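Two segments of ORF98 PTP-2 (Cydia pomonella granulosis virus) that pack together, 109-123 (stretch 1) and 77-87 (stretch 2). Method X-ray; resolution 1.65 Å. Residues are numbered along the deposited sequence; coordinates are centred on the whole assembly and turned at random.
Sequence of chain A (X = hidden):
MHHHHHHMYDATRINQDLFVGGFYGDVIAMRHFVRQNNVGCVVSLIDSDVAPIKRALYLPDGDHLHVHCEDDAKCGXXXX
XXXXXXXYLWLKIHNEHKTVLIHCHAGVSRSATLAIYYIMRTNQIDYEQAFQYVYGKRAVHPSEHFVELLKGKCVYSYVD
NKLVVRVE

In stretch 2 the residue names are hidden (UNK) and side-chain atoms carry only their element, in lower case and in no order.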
ATOM      1  N   SER A 109       5.037  -7.210  -2.836  1.00 28.41           N
ATOM      2  CA  SER A 109       5.798  -6.234  -3.618  1.00 26.71           C
ATOM      3  C   SER A 109       4.966  -4.989  -3.972  1.00 25.00           C
ATOM      4  O   SER A 109       5.157  -3.932  -3.359  1.00 23.63           O
ATOM      5  CB  SER A 109       6.350  -6.914  -4.871  1.00 29.72           C
ATOM      6  OG  SER A 109       7.156  -6.010  -5.619  1.00 29.40           O
ATOM      7  N   ARG A 110       4.009  -5.089  -4.904  1.00 22.64           N
ATOM      8  CA  ARG A 110       3.237  -3.899  -5.265  1.00 22.39           C
ATOM      9  C   ARG A 110       2.573  -3.265  -4.043  1.00 23.62           C
ATOM     10  O   ARG A 110       2.808  -2.093  -3.728  1.00 22.99           O
ATOM     11  CB  ARG A 110       2.154  -4.241  -6.296  1.00 24.60           C
ATOM     12  CG  ARG A 110       2.533  -3.972  -7.745  1.00 27.92           C
ATOM     13  CD  ARG A 110       1.580  -4.505  -8.767  1.00 29.09           C
ATOM     14  NE  ARG A 110       1.492  -5.949  -8.699  1.00 31.84           N
ATOM     15  CZ  ARG A 110       0.894  -6.731  -9.580  1.00 34.07           C
ATOM     16  NH1 ARG A 110       0.320  -6.225 -10.661  1.00 34.07           N
ATOM     17  NH2 ARG A 110       0.892  -8.038  -9.374  1.00 35.72           N
ATOM     18  N   SER A 111       1.682  -4.025  -3.374  1.00 21.32           N
ATOM     19  CA  SER A 111       0.930  -3.497  -2.222  1.00 19.12           C
ATOM     20  C   SER A 111       1.881  -3.084  -1.107  1.00 20.61           C
ATOM     21  O   SER A 111       1.718  -2.005  -0.489  1.00 20.02           O
ATOM     22  CB  SER A 111      -0.072  -4.546  -1.726  1.00 19.75           C
ATOM     23  OG  SER A 111       0.600  -5.777  -1.440  1.00 18.31           O
ATOM     24  N   ALA A 112       2.926  -3.902  -0.877  1.00 20.58           N
ATOM     25  CA  ALA A 112       3.884  -3.584   0.179  1.00 22.57           C
ATOM     26  C   ALA A 112       4.616  -2.272  -0.098  1.00 22.44           C
ATOM     27  O   ALA A 112       4.911  -1.506   0.828  1.00 20.52           O
ATOM     28  CB  ALA A 112       4.897  -4.708   0.338  1.00 23.31           C
ATOM     29  N   THR A 113       4.900  -1.991  -1.370  1.00 19.87           N
ATOM     30  CA  THR A 113       5.548  -0.746  -1.751  1.00 20.02           C
ATOM     31  C   THR A 113       4.720   0.467  -1.351  1.00 17.40           C
ATOM     32  O   THR A 113       5.222   1.430  -0.769  1.00 18.30           O
ATOM     33  CB  THR A 113       5.847  -0.784  -3.243  1.00 20.07           C
ATOM     34  OG1 THR A 113       6.922  -1.725  -3.486  1.00 20.70           O
ATOM     35  CG2 THR A 113       6.322   0.588  -3.809  1.00 21.43           C
ATOM     36  N   LEU A 114       3.413   0.452  -1.640  1.00 17.25           N
ATOM     37  CA  LEU A 114       2.588   1.581  -1.222  1.00 18.88           C
ATOM     38  C   LEU A 114       2.473   1.710   0.289  1.00 18.38           C
ATOM     39  O   LEU A 114       2.462   2.843   0.807  1.00 18.90           O
ATOM     40  CB  LEU A 114       1.198   1.495  -1.853  1.00 16.45           C
ATOM     41  CG  LEU A 114       0.159   2.582  -1.546  1.00 16.89           C
ATOM     42  CD1 LEU A 114       0.700   3.942  -1.912  1.00 16.17           C
ATOM     43  CD2 LEU A 114      -1.173   2.294  -2.258  1.00 16.25           C
ATOM     44  N   ALA A 115       2.320   0.590   1.002  1.00 18.32           N
ATOM     45  CA  ALA A 115       2.255   0.639   2.461  1.00 18.57           C
ATOM     46  C   ALA A 115       3.526   1.234   3.041  1.00 19.17           C
ATOM     47  O   ALA A 115       3.467   2.125   3.911  1.00 19.34           O
ATOM     48  CB  ALA A 115       1.997  -0.751   3.007  1.00 18.24           C
ATOM     49  N   ILE A 116       4.681   0.815   2.527  1.00 19.18           N
ATOM     50  CA  ILE A 116       5.958   1.293   3.041  1.00 19.93           C
ATOM     51  C   ILE A 116       6.065   2.781   2.785  1.00 20.88           C
ATOM     52  O   ILE A 116       6.506   3.539   3.644  1.00 20.96           O
ATOM     53  CB  ILE A 116       7.124   0.504   2.411  1.00 20.88           C
ATOM     54  CG1 ILE A 116       7.187  -0.945   2.921  1.00 22.62           C
ATOM     55  CG2 ILE A 116       8.495   1.219   2.651  1.00 22.89           C
ATOM     56  CD1 ILE A 116       8.296  -1.840   2.312  1.00 24.30           C
ATOM     57  N   TYR A 117       5.624   3.230   1.612  1.00 17.90           N
ATOM     58  CA  TYR A 117       5.733   4.640   1.271  1.00 19.83           C
ATOM     59  C   TYR A 117       4.808   5.485   2.141  1.00 19.62           C
ATOM     60  O   TYR A 117       5.202   6.562   2.628  1.00 17.94           O
ATOM     61  CB  TYR A 117       5.360   4.859  -0.192  1.00 21.65           C
ATOM     62  CG  TYR A 117       5.416   6.335  -0.592  1.00 19.47           C
ATOM     63  CD1 TYR A 117       6.545   7.063  -0.482  1.00 18.96           C
ATOM     64  CD2 TYR A 117       4.298   6.975  -1.071  1.00 18.03           C
ATOM     65  CE1 TYR A 117       6.611   8.422  -0.855  1.00 17.73           C
ATOM     66  CE2 TYR A 117       4.297   8.311  -1.446  1.00 17.75           C
ATOM     67  CZ  TYR A 117       5.447   9.049  -1.334  1.00 17.85           C
ATOM     68  OH  TYR A 117       5.500  10.386  -1.695  1.00 16.44           O
ATOM     69  N   TYR A 118       3.570   5.023   2.351  1.00 15.80           N
ATOM     70  CA  TYR A 118       2.715   5.697   3.293  1.00 18.98           C
ATOM     71  C   TYR A 118       3.341   5.854   4.653  1.00 17.90           C
ATOM     72  O   TYR A 118       3.265   6.938   5.232  1.00 18.13           O
ATOM     73  CB  TYR A 118       1.354   5.006   3.395  1.00 20.34           C
ATOM     74  CG  TYR A 118       0.405   5.747   4.267  1.00 21.41           C
ATOM     75  CD1 TYR A 118      -0.295   6.824   3.741  1.00 19.46           C
ATOM     76  CD2 TYR A 118       0.234   5.459   5.629  1.00 23.92           C
ATOM     77  CE1 TYR A 118      -1.138   7.554   4.490  1.00 22.82           C
ATOM     78  CE2 TYR A 118      -0.689   6.210   6.396  1.00 24.20           C
ATOM     79  CZ  TYR A 118      -1.340   7.277   5.810  1.00 23.78           C
ATOM     80  OH  TYR A 118      -2.229   8.085   6.490  1.00 26.35           O
ATOM     81  N   ILE A 119       4.065   4.828   5.152  1.00 18.13           N
ATOM     82  CA  ILE A 119       4.697   4.943   6.462  1.00 21.21           C
ATOM     83  C   ILE A 119       5.933   5.843   6.425  1.00 20.53           C
ATOM     84  O   ILE A 119       6.149   6.634   7.346  1.00 18.40           O
ATOM     85  CB  ILE A 119       4.998   3.499   6.949  1.00 22.29           C
ATOM     86  CG1 ILE A 119       3.666   2.771   7.276  1.00 22.60           C
ATOM     87  CG2 ILE A 119       5.964   3.478   8.147  1.00 24.93           C
ATOM     88  CD1 ILE A 119       3.837   1.359   7.731  1.00 26.13           C
ATOM     89  N   MET A 120       6.745   5.750   5.353  1.00 19.98           N
ATOM     90  CA  MET A 120       7.862   6.653   5.162  1.00 21.01           C
ATOM     91  C   MET A 120       7.422   8.100   5.188  1.00 19.92           C
ATOM     92  O   MET A 120       8.003   8.918   5.899  1.00 22.55           O
ATOM     93  CB  MET A 120       8.563   6.379   3.827  1.00 22.59           C
ATOM     94  CG  MET A 120       9.209   5.052   3.685  1.00 23.95           C
ATOM     95  SD  MET A 120       9.787   4.763   2.011  1.00 27.73           S
ATOM     96  CE  MET A 120      10.759   6.227   1.720  1.00 40.57           C
ATOM     97  N   ARG A 121       6.315   8.409   4.538  1.00 19.00           N
ATOM     98  CA  ARG A 121       5.981   9.801   4.363  1.00 18.72           C
ATOM     99  C   ARG A 121       5.188  10.382   5.535  1.00 21.23           C
ATOM    100  O   ARG A 121       5.390  11.546   5.909  1.00 21.41           O
ATOM    101  CB  ARG A 121       5.172   9.965   3.065  1.00 17.88           C
ATOM    102  CG  ARG A 121       4.725  11.389   2.815  1.00 19.89           C
ATOM    103  CD  ARG A 121       4.336  11.568   1.361  1.00 22.11           C
ATOM    104  NE  ARG A 121       3.494  12.735   1.112  1.00 22.34           N
ATOM    105  CZ  ARG A 121       3.080  13.114  -0.106  1.00 23.44           C
ATOM    106  NH1 ARG A 121       3.450  12.451  -1.181  1.00 21.40           N
ATOM    107  NH2 ARG A 121       2.295  14.167  -0.247  1.00 25.60           N
ATOM    108  N   THR A 122       4.315   9.600   6.150  1.00 21.91           N
ATOM    109  CA  THR A 122       3.607  10.086   7.323  1.00 23.41           C
ATOM    110  C   THR A 122       4.522  10.156   8.550  1.00 23.90           C
ATOM    111  O   THR A 122       4.313  10.990   9.443  1.00 26.94           O
ATOM    112  CB  THR A 122       2.371   9.213   7.637  1.00 23.38           C
ATOM    113  OG1 THR A 122       2.706   7.829   7.866  1.00 22.30           O
ATOM    114  CG2 THR A 122       1.277   9.338   6.510  1.00 24.98           C
ATOM    115  N   ASN A 123       5.560   9.344   8.593  1.00 22.91           N
ATOM    116  CA  ASN A 123       6.485   9.364   9.726  1.00 25.64           C
ATOM    117  C   ASN A 123       7.772  10.102   9.417  1.00 26.70           C
ATOM    118  O   ASN A 123       8.526  10.388  10.337  1.00 27.07           O
ATOM    119  CB  ASN A 123       6.793   7.937  10.165  1.00 27.84           C
ATOM    120  CG  ASN A 123       5.621   7.294  10.867  1.00 32.62           C
ATOM    121  OD1 ASN A 123       5.400   7.515  12.046  1.00 35.33           O
ATOM    122  ND2 ASN A 123       4.846   6.537  10.137  1.00 33.52           N
ATOM    123  N   UNK A  77       3.359   2.567 -13.824  1.00 31.41           N
ATOM    124  CA  UNK A  77       2.017   3.008 -13.406  1.00 30.18           C
ATOM    125  C   UNK A  77       1.889   3.223 -11.902  1.00 28.22           C
ATOM    126  O   UNK A  77       1.184   4.147 -11.453  1.00 26.95           O
ATOM    127  c   UNK A  77       0.955   2.013 -13.852  1.00 30.36           C
ATOM    128  N   UNK A  78       2.525   2.376 -11.090  1.00 25.22           N
ATOM    129  CA  UNK A  78       2.467   2.604  -9.654  1.00 24.23           C
ATOM    130  C   UNK A  78       3.206   3.894  -9.300  1.00 22.94           C
ATOM    131  O   UNK A  78       2.681   4.757  -8.570  1.00 21.89           O
ATOM    132  c   UNK A  78       3.422   0.394  -6.717  1.00 24.70           C
ATOM    133  c   UNK A  78       3.041   1.643  -7.394  1.00 24.15           C
ATOM    134  c   UNK A  78       3.050   1.415  -8.906  1.00 23.34           C
ATOM    135  c   UNK A  78       1.743   2.095  -6.841  1.00 26.65           C
ATOM    136  N   UNK A  79       4.401   4.073  -9.863  1.00 21.46           N
ATOM    137  CA  UNK A  79       5.169   5.299  -9.657  1.00 22.16           C
ATOM    138  C   UNK A  79       4.400   6.512 -10.165  1.00 23.78           C
ATOM    139  O   UNK A  79       4.379   7.576  -9.517  1.00 21.82           O
ATOM    140  c   UNK A  79       6.514   5.184 -10.378  1.00 22.77           C
ATOM    141  N   UNK A  80       3.764   6.368 -11.338  1.00 23.47           N
ATOM    142  CA  UNK A  80       2.996   7.455 -11.914  1.00 24.37           C
ATOM    143  C   UNK A  80       1.857   7.897 -11.006  1.00 22.79           C
ATOM    144  O   UNK A  80       1.416   9.053 -11.092  1.00 22.79           O
ATOM    145  c   UNK A  80       2.415   7.016 -13.234  1.00 26.48           C
ATOM    146  c   UNK A  80       3.441   7.009 -14.351  1.00 26.68           C
ATOM    147  o   UNK A  80       4.587   7.544 -14.204  1.00 27.11           O
ATOM    148  o   UNK A  80       3.094   6.432 -15.410  1.00 28.10           O
ATOM    149  N   UNK A  81       1.308   6.979 -10.196  1.00 19.95           N
ATOM    150  CA  UNK A  81       0.140   7.209  -9.359  1.00 20.21           C
ATOM    151  C   UNK A  81       0.478   7.316  -7.875  1.00 18.63           C
ATOM    152  O   UNK A  81      -0.419   7.376  -7.043  1.00 17.95           O
ATOM    153  c   UNK A  81      -0.838   6.072  -9.613  1.00 22.85           C
ATOM    154  n   UNK A  81      -1.049   5.558 -11.982  1.00 25.01           N
ATOM    155  o   UNK A  81      -2.548   6.929 -10.992  1.00 28.29           O
ATOM    156  c   UNK A  81      -1.555   6.215 -10.920  1.00 25.77           C
ATOM    157  N   UNK A  82       1.775   7.344  -7.517  1.00 18.28           N
ATOM    158  CA  UNK A  82       2.121   7.296  -6.101  1.00 19.63           C
ATOM    159  C   UNK A  82       1.535   8.460  -5.317  1.00 18.84           C
ATOM    160  O   UNK A  82       0.967   8.247  -4.241  1.00 17.47           O
ATOM    161  c   UNK A  82       5.670   6.940  -4.611  1.00 26.85           C
ATOM    162  c   UNK A  82       3.627   7.259  -5.941  1.00 19.98           C
ATOM    163  c   UNK A  82       3.728   5.368  -4.264  1.00 22.87           C
ATOM    164  c   UNK A  82       4.157   6.797  -4.611  1.00 22.98           C
ATOM    165  N   UNK A  83       1.552   9.663  -5.884  1.00 19.80           N
ATOM    166  CA  UNK A  83       1.029  10.839  -5.177  1.00 19.48           C
ATOM    167  C   UNK A  83      -0.478  10.737  -4.983  1.00 18.85           C
ATOM    168  O   UNK A  83      -0.972  10.902  -3.862  1.00 17.63           O
ATOM    169  c   UNK A  83       0.906  13.342  -5.163  1.00 22.24           C
ATOM    170  c   UNK A  83       1.379  12.121  -5.912  1.00 20.50           C
ATOM    171  c   UNK A  83       1.724  13.644  -3.934  1.00 23.53           C
ATOM    172  o   UNK A  83       1.249  14.461  -3.096  1.00 23.34           O
ATOM    173  o   UNK A  83       2.832  13.079  -3.816  1.00 22.53           O
ATOM    174  N   UNK A  84      -1.218  10.407  -6.037  1.00 18.95           N
ATOM    175  CA  UNK A  84      -2.660  10.207  -5.922  1.00 18.75           C
ATOM    176  C   UNK A  84      -2.976   9.107  -4.910  1.00 17.28           C
ATOM    177  O   UNK A  84      -3.825   9.265  -4.024  1.00 17.65           O
ATOM    178  c   UNK A  84      -3.240   9.877  -7.309  1.00 20.73           C
ATOM    179  s   UNK A  84      -5.213   7.995  -6.809  1.00 28.40           S
ATOM    180  c   UNK A  84      -4.752   9.676  -7.365  1.00 27.91           C
ATOM    181  c   UNK A  84      -4.721   7.010  -8.234  1.00 27.44           C
ATOM    182  N   UNK A  85      -2.225   8.007  -4.939  1.00 16.70           N
ATOM    183  CA  UNK A  85      -2.495   6.925  -4.007  1.00 17.65           C
ATOM    184  C   UNK A  85      -2.238   7.361  -2.571  1.00 16.00           C
ATOM    185  O   UNK A  85      -3.011   7.062  -1.663  1.00 17.01           O
ATOM    186  c   UNK A  85      -1.002   4.057  -6.091  1.00 21.27           C
ATOM    187  c   UNK A  85      -1.616   5.731  -4.356  1.00 19.08           C
ATOM    188  c   UNK A  85      -3.396   4.121  -5.265  1.00 18.54           C
ATOM    189  c   UNK A  85      -2.111   4.949  -5.591  1.00 19.93           C
ATOM    190  N   UNK A  86      -1.108   8.012  -2.337  1.00 13.44           N
ATOM    191  CA  UNK A  86      -0.838   8.544  -1.007  1.00 15.58           C
ATOM    192  C   UNK A  86      -1.954   9.426  -0.475  1.00 18.85           C
ATOM    193  O   UNK A  86      -2.386   9.272   0.681  1.00 17.54           O
ATOM    194  c   UNK A  86       0.517  11.660   1.991  1.00 19.14           C
ATOM    195  c   UNK A  86       0.762   9.887   0.420  1.00 19.35           C
ATOM    196  c   UNK A  86       1.521   9.638   2.642  1.00 21.74           C
ATOM    197  c   UNK A  86       1.182  10.903   2.915  1.00 20.56           C
ATOM    198  c   UNK A  86       1.329   9.122   1.419  1.00 19.88           C
ATOM    199  c   UNK A  86       0.333  11.164   0.742  1.00 19.69           C
ATOM    200  c   UNK A  86       0.483   9.303  -0.947  1.00 16.93           C
ATOM    201  N   UNK A  87      -2.417  10.369  -1.302  1.00 19.15           N
ATOM    202  CA  UNK A  87      -3.455  11.302  -0.888  1.00 19.90           C
ATOM    203  C   UNK A  87      -4.756  10.591  -0.638  1.00 18.56           C
ATOM    204  O   UNK A  87      -5.467  10.926   0.316  1.00 20.00           O
ATOM    205  o   UNK A  87      -1.950  13.631  -0.870  1.00 26.17           O
ATOM    206  n   UNK A  87      -2.098  13.802  -3.083  1.00 22.73           N
ATOM    207  c   UNK A  87      -3.612  12.363  -1.930  1.00 23.30           C
ATOM    208  c   UNK A  87      -2.482  13.320  -1.914  1.00 23.13           C
TER
HETATM  209  O   HOH W   1       4.372  10.791  -4.113  1.00 27.72           O

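Position 77 carries one side-chain carbon and stays out of reach of stretch 1: Ala 77. Position 78 has four carbons forked at the second, pointing toward stretch 1. One methyl lies near the Arg 110 carbonyl and the Thr 113 methyl, so a branched aliphatic fills the start of the contact: Leu 78. Leu 78 CD2 lies 3.9 Å from Arg 110 O and 4.1 Å from Thr 113 CG2. Position 79, a single carbon out of reach of stretch 1, is Ala 79.

Position 80 has two carbons, the second bearing two oxygens, an exposed carboxylate: Asp 80. At position 81 the second carbon bears one oxygen and one nitrogen, an amide, hence Asn 81. It touches nothing on stretch 1; instead its ND2 donates to Ala 77 O at 2.7 Å, linking the side chain of Asn 81 back to the backbone of helix 77-80.

Position 82 shows four carbons forked at the second. Its CA-to-CB bond points sideways, yet the end comes nearer, laying a methyl over one face of the Tyr 117 ring and meeting Leu 114. This is Leu 82, whose CD2 stands 3.7 Å from the centroid of the Tyr 117 ring, a CH-pi contact.

Position 83 has three carbons, the third with two oxygens, both held by the guanidinium of Arg 121: Glu 83. Arg 121 NH1 donates to Glu 83 OE1 at 2.8 Å and Arg 121 NH2 to Glu 83 OE2 at 3.0 Å, a two-pronged salt bridge. Water 1 donates to both Glu 83 OE1 and Tyr 117 OH.

Position 84, two carbons, a sulfur and a last carbon, unbranched, makes no contact: Met 84. Position 85 has four carbons forked at the second and points toward stretch 1; its CB lies 3.8 Å from Leu 114 CD1: Leu 85. Position 86 carries one carbon and a six-carbon ring, set among Tyr 117, Tyr 118, Arg 121 and Thr 122: Phe 86. Position 87, two carbons ending in one oxygen and one nitrogen, is Asn 87, which barely touches stretch 1; its ND2 makes a weak bond to Glu 83 OE2.

Helices 110-123 and 82-87 cross at -70°. Leucines pack the buried end, while Phe 86, with the largest covered area, is the knob. Arg 121 lies flat on its ring, CZ 3.9 Å from the Phe 86 centroid, leaving the guanidinium edge free for Glu 83. The guanidinium thus serves the Phe 86 face and the Glu 83 carboxylate at once, and Arg 121 NH1 also donates to Tyr 117 OH at 3.0 Å.

Stretch 2 77-87: ALADNLEMLFN
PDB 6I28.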